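Long-range contacts in GCN5-related N-acetyltransferase (PDB 3TCV), which probably transfers an acetyl group from acetyl-CoA to an amino group of its substrate, as other GCN5-related N-acetyltransferases do: residues Glu165-Asn170 against Thr203-Val208; Gly125-Gly130 against Leu159-Tyr164; Ala147-Met152 against Gln218-Trp223. All coordinates share one frame; numbering follows the deposited sequence.

Interaction 1: residues Glu165-Asn170 against Thr203-Val208; sequences EWECHN and TAWFSV
With chi1 at 45°, Glu167 sets its CG between its own backbone N and carbonyl carbon, and the chain then runs extended alongside the indole of Trp205, whose CG stands anti to its carbonyl carbon (chi1 -72°). Aliphatic and aromatic groups thereby lie side by side and point the same way. CB of Glu167 sits over the face of the six-membered ring of Trp205, 3.7 Å from its centroid, a CH-pi contact, and the carboxylate is tilted only 23° from the indole plane. CG2 of Thr203 covers the same indole face and meets OE2 of Glu167 at 3.5 Å; that oxygen also forms a salt bridge with Arg201. On the other side of the sheet, Trp166 CD1 meets Phe206 CD2 at 3.8 Å, while Cys168 SG lies at the edge of the Phe206 ring, a sulfur-aromatic contact. The backbones form a regular antiparallel ladder. Trp166 and Phe206 exchange two hydrogen bonds, the straighter from Trp166 N to Phe206 O at 3.0 Å, and Cys168 and Ala204 exchange two more. Strand 163-169 is thus joined to strand 199-209 within the mixed GNAT sheet. Helix 173-182 packs on the face bearing Trp166, Cys168 and Phe206; on the face bearing Glu165, Glu167 and Trp205, Phe190 of the second subunit meets Trp205. Strand 126-134 continues the sheet beyond strand 163-169.

Interaction 2: residues Gly125-Gly130 against Leu159-Tyr164; sequences GVIEIG and LGYRRY
The carbonyl oxygen of Gly125 receives two backbone N-H groups, Arg162 N at 2.8 Å and Arg163 N at a longer 3.3 Å. Two residues further along, Ile127 N bonds to Arg163 O at 3.1 Å, and the chains enter parallel pairing, Val126 beside Arg163 and Ile127 beside Tyr164. Gly125 CA lies over one face of the Tyr161 ring, 3.9 Å from its centroid, while Ile127 crosses that side chain at about a right angle. The CG2 methyl of Ile127 also reaches the edge of the Tyr164 ring, in its plane. Ile129 CG2 packs 3.6 Å from Tyr164 CZ. Val126 CG1 touches Arg163 CD at 3.6 Å, the two side chains running alongside each other on one face of the sheet. A second shell fixes the polar ends: Tyr161 OH bonds to Pro32 O, Tyr164 OH to Gln148, and Arg163 to Glu187 and to Arg191 O of the second subunit. Gly125, with positive phi, belongs to a G1 beta bulge. Strands 126-134 and 163-169 are the parallel pair that in GNAT enzymes splays apart, where acetyl-CoA usually binds; helix 142-158 connects them as a beta-alpha-beta unit and covers Ile127, Ile129 and Tyr164, with strand 110-121 flanking strand 126-134.

Interaction 3: residues Ala147-Met152 against Gln218-Trp223; sequences AQFLFM and QAYQAW
Two helices of the fold meet here largely through Tyr220: helix 142-158, the connecting helix of a beta-alpha-beta unit, and helix 213-224, which follows strand 199-209. Tyr220 spans the gap, touching Gln148, Phe149 and Met152 in turn. The local axes approach no closer than 11.3 Å, and their directions differ by 144°, a roughly antiparallel course, so long side chains rather than backbones make the contact. The broadest meeting is with Phe149. Its CD1 lies 3.5 Å from Tyr220 CB and 3.6 Å from Tyr220 CD1, and the two side chains slide past each other in opposite directions. Although the ring planes are only 28° apart, the rings are displaced so far that they barely overlap; the beginning of the tyrosine side chain takes up much of the packing. Met152 arrives across the tyrosine at about a right angle. Its chain bends at the last torsion (chi3 67°), turning the terminal methyl CE to within 3.5 Å of Tyr220 CE2. At the hydroxyl end, Gln148 NE2 gives a weak hydrogen bond to Tyr220 OH, 3.0 Å long, with its amide plane turned steeply to the ring. Tyr220 OH has a further partner in Phe182 O, and Gln148 OE1 is bonded to Tyr164 OH, which fixes the other end of the amide. The buried hydroxyl thus has two partners, one of them weak. Beyond the aromatic core, Gln221 CG reaches Phe149 CZ at 4.2 Å, near solvent. Helix 239-245 also packs against Tyr220, through Leu239. One tyrosine, set among side chains from successive turns of the facing helix, thus binds the C-terminal helix 213-224 to the connecting helix of the beta-alpha-beta unit in this GNAT fold.

Following the chain from its N terminus, Gly125-Gly130, at the start of strand 126-134, opens interaction 2, and helix 142-158 then supplies the first half of interaction 3. Leu159-Tyr164, the turn after that helix and the first residues of strand 163-169, closes interaction 2. These two contacts therefore cross. The same strand next opens interaction 1, which strand 199-209 closes after 32 intervening residues, so interactions 2 and 1 stand in series. Helix 213-224 finally closes interaction 3, whose loop encloses the whole of interaction 1. Interactions 1 and 2 stitch three neighbouring strands, and both touch the second subunit; interaction 3 joins the helices, meeting interaction 1 where Met152 packs on Val208.

Interaction 1: residues Glu165-Asn170 against Thr203-Val208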
loop_
_atom_site.group_PDB
_atom_site.type_symbol
_atom_site.label_atom_id
_atom_site.label_comp_id
_atom_site.label_asym_id
_atom_site.label_seq_id
_atom_site.Cartn_x
_atom_site.Cartn_y
_atom_site.Cartn_z
ATOM N N GLU B 165 -8.945 2.407 -5.976
ATOM C CA GLU B 165 -8.567 3.017 -4.716
ATOM C C GLU B 165 -8.517 4.531 -4.753
ATOM O O GLU B 165 -8.172 5.139 -5.787
ATOM C CB GLU B 165 -7.173 2.531 -4.287
ATOM C CG GLU B 165 -7.033 1.043 -4.054
ATOM C CD GLU B 165 -5.606 0.577 -3.894
ATOM O OE1 GLU B 165 -5.427 -0.358 -3.106
ATOM O OE2 GLU B 165 -4.673 1.104 -4.581
ATOM N N TRP B 166 -8.764 5.114 -3.582
ATOM C CA TRP B 166 -8.556 6.536 -3.283
ATOM C C TRP B 166 -7.773 6.622 -1.991
ATOM O O TRP B 166 -8.078 5.935 -1.033
ATOM C CB TRP B 166 -9.903 7.207 -3.114
ATOM C CG TRP B 166 -9.893 8.696 -2.870
ATOM C CD1 TRP B 166 -9.528 9.382 -1.719
ATOM C CD2 TRP B 166 -10.390 9.727 -3.791
ATOM N NE1 TRP B 166 -9.716 10.748 -1.885
ATOM C CE2 TRP B 166 -10.213 11.006 -3.117
ATOM C CE3 TRP B 166 -10.881 9.720 -5.099
ATOM C CZ2 TRP B 166 -10.565 12.216 -3.730
ATOM C CZ3 TRP B 166 -11.224 10.938 -5.691
ATOM C CH2 TRP B 166 -11.074 12.152 -5.021
ATOM N N GLU B 167 -6.707 7.418 -1.965
ATOM C CA GLU B 167 -5.977 7.672 -0.714
ATOM C C GLU B 167 -5.677 9.158 -0.641
ATOM O O GLU B 167 -5.437 9.829 -1.679
ATOM C CB GLU B 167 -4.677 6.848 -0.600
ATOM C CG GLU B 167 -3.823 6.819 -1.861
ATOM C CD GLU B 167 -2.333 6.617 -1.640
ATOM O OE1 GLU B 167 -1.678 6.121 -2.601
ATOM O OE2 GLU B 167 -1.794 6.973 -0.565
ATOM N N CYS B 168 -5.725 9.671 0.564
ATOM C CA CYS B 168 -5.422 11.059 0.840
ATOM C C CYS B 168 -4.921 11.214 2.276
ATOM O O CYS B 168 -5.019 10.302 3.089
ATOM C CB CYS B 168 -6.687 11.923 0.633
ATOM S SG CYS B 168 -8.078 11.525 1.726
ATOM N N HIS B 169 -4.339 12.372 2.566
ATOM C CA HIS B 169 -3.993 12.742 3.923
ATOM C C HIS B 169 -5.248 12.653 4.740
ATOM O O HIS B 169 -6.327 13.162 4.327
ATOM C CB HIS B 169 -3.427 14.174 3.911
ATOM C CG HIS B 169 -2.548 14.529 5.090
ATOM N ND1 HIS B 169 -2.977 14.476 6.353
ATOM C CD2 HIS B 169 -1.242 15.015 5.140
ATOM C CE1 HIS B 169 -1.992 14.876 7.184
ATOM N NE2 HIS B 169 -0.936 15.210 6.440
ATOM N N ASN B 170 -5.157 12.047 5.907
ATOM C CA ASN B 170 -6.289 11.940 6.767
ATOM C C ASN B 170 -6.809 13.321 7.231
ATOM O O ASN B 170 -7.980 13.454 7.539
ATOM C CB ASN B 170 -5.950 11.091 7.959
ATOM C CG ASN B 170 -7.157 10.738 8.762
ATOM O OD1 ASN B 170 -8.150 10.226 8.207
ATOM N ND2 ASN B 170 -7.095 10.977 10.063
ATOM N N THR B 203 -2.321 8.266 6.155
ATOM C CA THR B 203 -3.117 8.085 4.937
ATOM C C THR B 203 -4.432 7.364 5.205
ATOM O O THR B 203 -4.427 6.253 5.695
ATOM C CB THR B 203 -2.313 7.320 3.874
ATOM O OG1 THR B 203 -1.170 8.106 3.484
ATOM C CG2 THR B 203 -3.203 7.013 2.661
ATOM N N ALA B 204 -5.540 8.010 4.826
ATOM C CA ALA B 204 -6.886 7.444 4.766
ATOM C C ALA B 204 -7.060 6.744 3.421
ATOM O O ALA B 204 -6.835 7.348 2.353
ATOM C CB ALA B 204 -7.922 8.560 4.902
ATOM N N TRP B 205 -7.476 5.483 3.483
ATOM C CA TRP B 205 -7.724 4.602 2.323
ATOM C C TRP B 205 -9.183 4.292 2.152
ATOM O O TRP B 205 -9.894 3.990 3.123
ATOM C CB TRP B 205 -7.007 3.265 2.522
ATOM C CG TRP B 205 -5.519 3.340 2.376
ATOM C CD1 TRP B 205 -4.575 3.450 3.388
ATOM C CD2 TRP B 205 -4.751 3.331 1.126
ATOM N NE1 TRP B 205 -3.310 3.524 2.861
ATOM C CE2 TRP B 205 -3.349 3.437 1.512
ATOM C CE3 TRP B 205 -5.073 3.222 -0.223
ATOM C CZ2 TRP B 205 -2.331 3.440 0.573
ATOM C CZ3 TRP B 205 -4.036 3.243 -1.161
ATOM C CH2 TRP B 205 -2.695 3.337 -0.757
ATOM N N PHE B 206 -9.615 4.303 0.895
ATOM C CA PHE B 206 -10.986 4.022 0.517
ATOM C C PHE B 206 -10.949 3.219 -0.774
ATOM O O PHE B 206 -10.009 3.343 -1.563
ATOM C CB PHE B 206 -11.784 5.298 0.228
ATOM C CG PHE B 206 -11.678 6.405 1.254
ATOM C CD1 PHE B 206 -12.740 6.693 2.095
ATOM C CD2 PHE B 206 -10.565 7.243 1.282
ATOM C CE1 PHE B 206 -12.667 7.745 3.004
ATOM C CE2 PHE B 206 -10.474 8.269 2.202
ATOM C CZ PHE B 206 -11.524 8.522 3.063
ATOM N N SER B 207 -12.014 2.470 -1.033
ATOM C CA SER B 207 -12.087 1.668 -2.237
ATOM C C SER B 207 -13.494 1.496 -2.772
ATOM O O SER B 207 -14.492 1.559 -2.023
ATOM C CB SER B 207 -11.482 0.300 -2.020
ATOM O OG SER B 207 -12.288 -0.546 -1.210
ATOM N N VAL B 208 -13.547 1.276 -4.075
ATOM C CA VAL B 208 -14.744 0.806 -4.765
ATOM C C VAL B 208 -14.379 -0.581 -5.329
ATOM O O VAL B 208 -13.365 -0.728 -6.010
ATOM C CB VAL B 208 -15.204 1.750 -5.892
ATOM C CG1 VAL B 208 -16.357 1.151 -6.680
ATOM C CG2 VAL B 208 -15.659 3.081 -5.311
#

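Interaction 2: residues Gly125-Gly130 against Leu159-Tyr164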
loop_
_atom_site.group_PDB
_atom_site.type_symbol
_atom_site.label_atom_id
_atom_site.label_comp_id
_atom_site.label_asym_id
_atom_site.label_seq_id
_atom_site.Cartn_x
_atom_site.Cartn_y
_atom_site.Cartn_z
ATOM N N GLY B 125 -5.581 -6.846 -10.573
ATOM C CA GLY B 125 -6.639 -5.938 -10.998
ATOM C C GLY B 125 -6.907 -4.852 -9.970
ATOM O O GLY B 125 -8.049 -4.627 -9.600
ATOM N N VAL B 126 -5.847 -4.201 -9.468
ATOM C CA VAL B 126 -6.012 -3.114 -8.480
ATOM C C VAL B 126 -5.376 -1.849 -9.040
ATOM O O VAL B 126 -4.302 -1.909 -9.658
ATOM C CB VAL B 126 -5.363 -3.483 -7.118
ATOM C CG1 VAL B 126 -5.560 -2.358 -6.091
ATOM C CG2 VAL B 126 -5.938 -4.792 -6.586
ATOM N N ILE B 127 -6.027 -0.699 -8.854
ATOM C CA ILE B 127 -5.496 0.537 -9.381
ATOM C C ILE B 127 -6.033 1.703 -8.566
ATOM O O ILE B 127 -7.029 1.540 -7.863
ATOM C CB ILE B 127 -5.888 0.670 -10.865
ATOM C CG1 ILE B 127 -5.063 1.730 -11.562
ATOM C CG2 ILE B 127 -7.391 0.908 -11.017
ATOM C CD1 ILE B 127 -5.130 1.570 -13.078
ATOM N N GLU B 128 -5.334 2.829 -8.626
ATOM C CA GLU B 128 -5.705 4.047 -7.868
ATOM C C GLU B 128 -5.938 5.231 -8.800
ATOM O O GLU B 128 -5.234 5.399 -9.807
ATOM C CB GLU B 128 -4.624 4.374 -6.817
ATOM C CG GLU B 128 -4.776 5.731 -6.117
ATOM C CD GLU B 128 -3.603 6.143 -5.226
ATOM O OE1 GLU B 128 -2.913 5.285 -4.657
ATOM O OE2 GLU B 128 -3.381 7.359 -5.112
ATOM N N ILE B 129 -6.947 6.039 -8.470
ATOM C CA ILE B 129 -7.059 7.388 -9.035
ATOM C C ILE B 129 -6.369 8.331 -8.057
ATOM O O ILE B 129 -6.778 8.431 -6.930
ATOM C CB ILE B 129 -8.519 7.851 -9.318
ATOM C CG1 ILE B 129 -8.476 9.294 -9.834
ATOM C CG2 ILE B 129 -9.450 7.686 -8.091
ATOM C CD1 ILE B 129 -9.781 9.830 -10.392
ATOM N N GLY B 130 -5.309 9.004 -8.495
ATOM C CA GLY B 130 -4.602 9.938 -7.622
ATOM C C GLY B 130 -3.943 11.056 -8.420
ATOM O O GLY B 130 -4.292 11.294 -9.585
ATOM N N LEU B 159 -11.150 -2.240 -18.474
ATOM C CA LEU B 159 -10.017 -3.022 -17.945
ATOM C C LEU B 159 -10.420 -4.252 -17.122
ATOM O O LEU B 159 -9.667 -5.222 -17.035
ATOM C CB LEU B 159 -9.084 -2.112 -17.152
ATOM C CG LEU B 159 -8.381 -0.954 -17.878
ATOM C CD1 LEU B 159 -7.452 -0.246 -16.895
ATOM C CD2 LEU B 159 -7.605 -1.437 -19.100
ATOM N N GLY B 160 -11.609 -4.228 -16.536
ATOM C CA GLY B 160 -12.128 -5.351 -15.751
ATOM C C GLY B 160 -11.406 -5.531 -14.428
ATOM O O GLY B 160 -11.234 -6.650 -13.952
ATOM N N TYR B 161 -11.005 -4.415 -13.811
ATOM C CA TYR B 161 -10.325 -4.485 -12.505
ATOM C C TYR B 161 -11.298 -4.818 -11.360
ATOM O O TYR B 161 -12.531 -4.805 -11.540
ATOM C CB TYR B 161 -9.556 -3.187 -12.246
ATOM C CG TYR B 161 -8.199 -3.108 -12.902
ATOM C CD1 TYR B 161 -7.096 -2.588 -12.213
ATOM C CD2 TYR B 161 -7.999 -3.519 -14.209
ATOM C CE1 TYR B 161 -5.856 -2.496 -12.812
ATOM C CE2 TYR B 161 -6.757 -3.432 -14.814
ATOM C CZ TYR B 161 -5.682 -2.919 -14.125
ATOM O OH TYR B 161 -4.434 -2.816 -14.719
ATOM N N ARG B 162 -10.735 -5.195 -10.202
ATOM C CA ARG B 162 -11.496 -5.700 -9.060
ATOM C C ARG B 162 -11.632 -4.655 -7.948
ATOM O O ARG B 162 -12.489 -4.771 -7.096
ATOM C CB ARG B 162 -10.763 -6.886 -8.394
ATOM C CG ARG B 162 -10.442 -8.072 -9.249
ATOM C CD ARG B 162 -9.947 -9.214 -8.378
ATOM N NE ARG B 162 -11.025 -9.744 -7.544
ATOM C CZ ARG B 162 -10.915 -10.092 -6.258
ATOM N NH1 ARG B 162 -9.765 -9.956 -5.590
ATOM N NH2 ARG B 162 -11.975 -10.542 -5.621
ATOM N N ARG B 163 -10.695 -3.712 -7.906
ATOM C CA ARG B 163 -10.536 -2.795 -6.769
ATOM C C ARG B 163 -9.961 -1.475 -7.265
ATOM O O ARG B 163 -8.911 -1.444 -7.970
ATOM C CB ARG B 163 -9.598 -3.445 -5.728
ATOM C CG ARG B 163 -9.125 -2.556 -4.577
ATOM C CD ARG B 163 -8.090 -3.239 -3.680
ATOM N NE ARG B 163 -7.544 -2.260 -2.728
ATOM C CZ ARG B 163 -8.179 -1.790 -1.660
ATOM N NH1 ARG B 163 -9.316 -2.306 -1.269
ATOM N NH2 ARG B 163 -7.622 -0.848 -0.912
ATOM N N TYR B 164 -10.649 -0.383 -6.918
ATOM C CA TYR B 164 -10.316 0.976 -7.377
ATOM C C TYR B 164 -10.142 1.849 -6.137
ATOM O O TYR B 164 -11.036 1.930 -5.289
ATOM C CB TYR B 164 -11.465 1.456 -8.251
ATOM C CG TYR B 164 -11.354 2.824 -8.873
ATOM C CD1 TYR B 164 -10.271 3.180 -9.659
ATOM C CD2 TYR B 164 -12.371 3.752 -8.713
ATOM C CE1 TYR B 164 -10.227 4.428 -10.256
ATOM C CE2 TYR B 164 -12.339 4.998 -9.311
ATOM C CZ TYR B 164 -11.251 5.329 -10.084
ATOM O OH TYR B 164 -11.202 6.566 -10.690
#

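Interaction 3: residues Ala147-Met152 against Gln218-Trp223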
loop_
_atom_site.group_PDB
_atom_site.type_symbol
_atom_site.label_atom_id
_atom_site.label_comp_id
_atom_site.label_asym_id
_atom_site.label_seq_id
_atom_site.Cartn_x
_atom_site.Cartn_y
_atom_site.Cartn_z
ATOM N N ALA B 147 -14.806 13.735 -14.563
ATOM C CA ALA B 147 -13.399 13.338 -14.669
ATOM C C ALA B 147 -13.115 12.056 -13.882
ATOM O O ALA B 147 -12.416 11.143 -14.356
ATOM C CB ALA B 147 -12.497 14.449 -14.178
ATOM N N GLN B 148 -13.672 11.998 -12.680
ATOM C CA GLN B 148 -13.557 10.820 -11.810
ATOM C C GLN B 148 -14.298 9.631 -12.459
ATOM O O GLN B 148 -13.734 8.516 -12.585
ATOM C CB GLN B 148 -14.125 11.151 -10.415
ATOM C CG GLN B 148 -13.689 10.284 -9.262
ATOM C CD GLN B 148 -13.971 8.805 -9.431
ATOM O OE1 GLN B 148 -13.069 8.061 -9.696
ATOM N NE2 GLN B 148 -15.201 8.381 -9.230
ATOM N N PHE B 149 -15.547 9.894 -12.875
ATOM C CA PHE B 149 -16.420 8.901 -13.480
ATOM C C PHE B 149 -15.767 8.225 -14.669
ATOM O O PHE B 149 -15.831 7.005 -14.809
ATOM C CB PHE B 149 -17.746 9.519 -13.961
ATOM C CG PHE B 149 -18.684 8.517 -14.596
ATOM C CD1 PHE B 149 -19.309 7.540 -13.829
ATOM C CD2 PHE B 149 -18.899 8.521 -15.970
ATOM C CE1 PHE B 149 -20.156 6.605 -14.425
ATOM C CE2 PHE B 149 -19.748 7.597 -16.572
ATOM C CZ PHE B 149 -20.381 6.640 -15.797
ATOM N N LEU B 150 -15.175 9.015 -15.560
ATOM C CA LEU B 150 -14.577 8.446 -16.759
ATOM C C LEU B 150 -13.442 7.451 -16.452
ATOM O O LEU B 150 -13.317 6.433 -17.117
ATOM C CB LEU B 150 -14.112 9.545 -17.707
ATOM C CG LEU B 150 -15.205 10.357 -18.417
ATOM C CD1 LEU B 150 -14.571 11.580 -19.071
ATOM C CD2 LEU B 150 -16.012 9.515 -19.417
ATOM N N PHE B 151 -12.616 7.738 -15.445
ATOM C CA PHE B 151 -11.617 6.785 -15.004
ATOM C C PHE B 151 -12.267 5.531 -14.409
ATOM O O PHE B 151 -11.848 4.409 -14.710
ATOM C CB PHE B 151 -10.711 7.412 -13.939
ATOM C CG PHE B 151 -9.448 8.066 -14.460
ATOM C CD1 PHE B 151 -9.223 8.313 -15.816
ATOM C CD2 PHE B 151 -8.477 8.493 -13.542
ATOM C CE1 PHE B 151 -8.035 8.916 -16.230
ATOM C CE2 PHE B 151 -7.301 9.101 -13.958
ATOM C CZ PHE B 151 -7.094 9.316 -15.308
ATOM N N MET B 152 -13.279 5.723 -13.559
ATOM C CA MET B 152 -13.896 4.601 -12.857
ATOM C C MET B 152 -14.539 3.648 -13.866
ATOM O O MET B 152 -14.409 2.412 -13.788
ATOM C CB MET B 152 -14.929 5.084 -11.851
ATOM C CG MET B 152 -15.353 3.979 -10.890
ATOM S SD MET B 152 -15.984 4.592 -9.324
ATOM C CE MET B 152 -17.471 5.360 -9.864
ATOM N N GLN B 218 -25.022 3.711 -12.189
ATOM C CA GLN B 218 -26.397 4.215 -12.369
ATOM C C GLN B 218 -26.595 5.579 -11.694
ATOM O O GLN B 218 -27.220 6.467 -12.261
ATOM C CB GLN B 218 -27.447 3.202 -11.859
ATOM C CG GLN B 218 -27.408 1.868 -12.600
ATOM C CD GLN B 218 -28.648 1.002 -12.421
ATOM O OE1 GLN B 218 -29.255 0.954 -11.345
ATOM N NE2 GLN B 218 -29.031 0.303 -13.490
ATOM N N ALA B 219 -26.031 5.747 -10.495
ATOM C CA ALA B 219 -26.212 6.977 -9.719
ATOM C C ALA B 219 -25.452 8.148 -10.349
ATOM O O ALA B 219 -25.945 9.272 -10.364
ATOM C CB ALA B 219 -25.780 6.761 -8.268
ATOM N N TYR B 220 -24.245 7.886 -10.844
ATOM C CA TYR B 220 -23.476 8.916 -11.526
ATOM C C TYR B 220 -24.173 9.330 -12.831
ATOM O O TYR B 220 -24.227 10.509 -13.155
ATOM C CB TYR B 220 -22.097 8.417 -11.883
ATOM C CG TYR B 220 -21.003 8.518 -10.821
ATOM C CD1 TYR B 220 -19.975 9.472 -10.924
ATOM C CD2 TYR B 220 -20.942 7.616 -9.753
ATOM C CE1 TYR B 220 -18.940 9.521 -9.972
ATOM C CE2 TYR B 220 -19.937 7.681 -8.814
ATOM C CZ TYR B 220 -18.939 8.630 -8.915
ATOM O OH TYR B 220 -17.916 8.625 -7.971
ATOM N N GLN B 221 -24.625 8.335 -13.590
ATOM C CA GLN B 221 -25.272 8.614 -14.885
ATOM C C GLN B 221 -26.503 9.474 -14.655
ATOM O O GLN B 221 -26.761 10.400 -15.409
ATOM C CB GLN B 221 -25.645 7.318 -15.611
ATOM C CG GLN B 221 -24.491 6.715 -16.399
ATOM C CD GLN B 221 -24.815 5.354 -16.999
ATOM O OE1 GLN B 221 -25.603 4.585 -16.452
ATOM N NE2 GLN B 221 -24.164 5.041 -18.112
ATOM N N ALA B 222 -27.248 9.188 -13.600
ATOM C CA ALA B 222 -28.446 9.961 -13.275
ATOM C C ALA B 222 -28.065 11.394 -12.890
ATOM O O ALA B 222 -28.681 12.347 -13.349
ATOM C CB ALA B 222 -29.225 9.289 -12.151
ATOM N N TRP B 223 -27.015 11.538 -12.079
ATOM C CA TRP B 223 -26.563 12.846 -11.611
ATOM C C TRP B 223 -25.989 13.710 -12.713
ATOM O O TRP B 223 -26.205 14.927 -12.723
ATOM C CB TRP B 223 -25.527 12.689 -10.464
ATOM C CG TRP B 223 -25.185 14.028 -9.866
ATOM C CD1 TRP B 223 -25.898 14.736 -8.903
ATOM C CD2 TRP B 223 -24.091 14.922 -10.244
ATOM N NE1 TRP B 223 -25.325 15.939 -8.660
ATOM C CE2 TRP B 223 -24.235 16.110 -9.412
ATOM C CE3 TRP B 223 -23.022 14.845 -11.126
ATOM C CZ2 TRP B 223 -23.346 17.162 -9.480
ATOM C CZ3 TRP B 223 -22.151 15.920 -11.200
ATOM C CH2 TRP B 223 -22.306 17.049 -10.387
#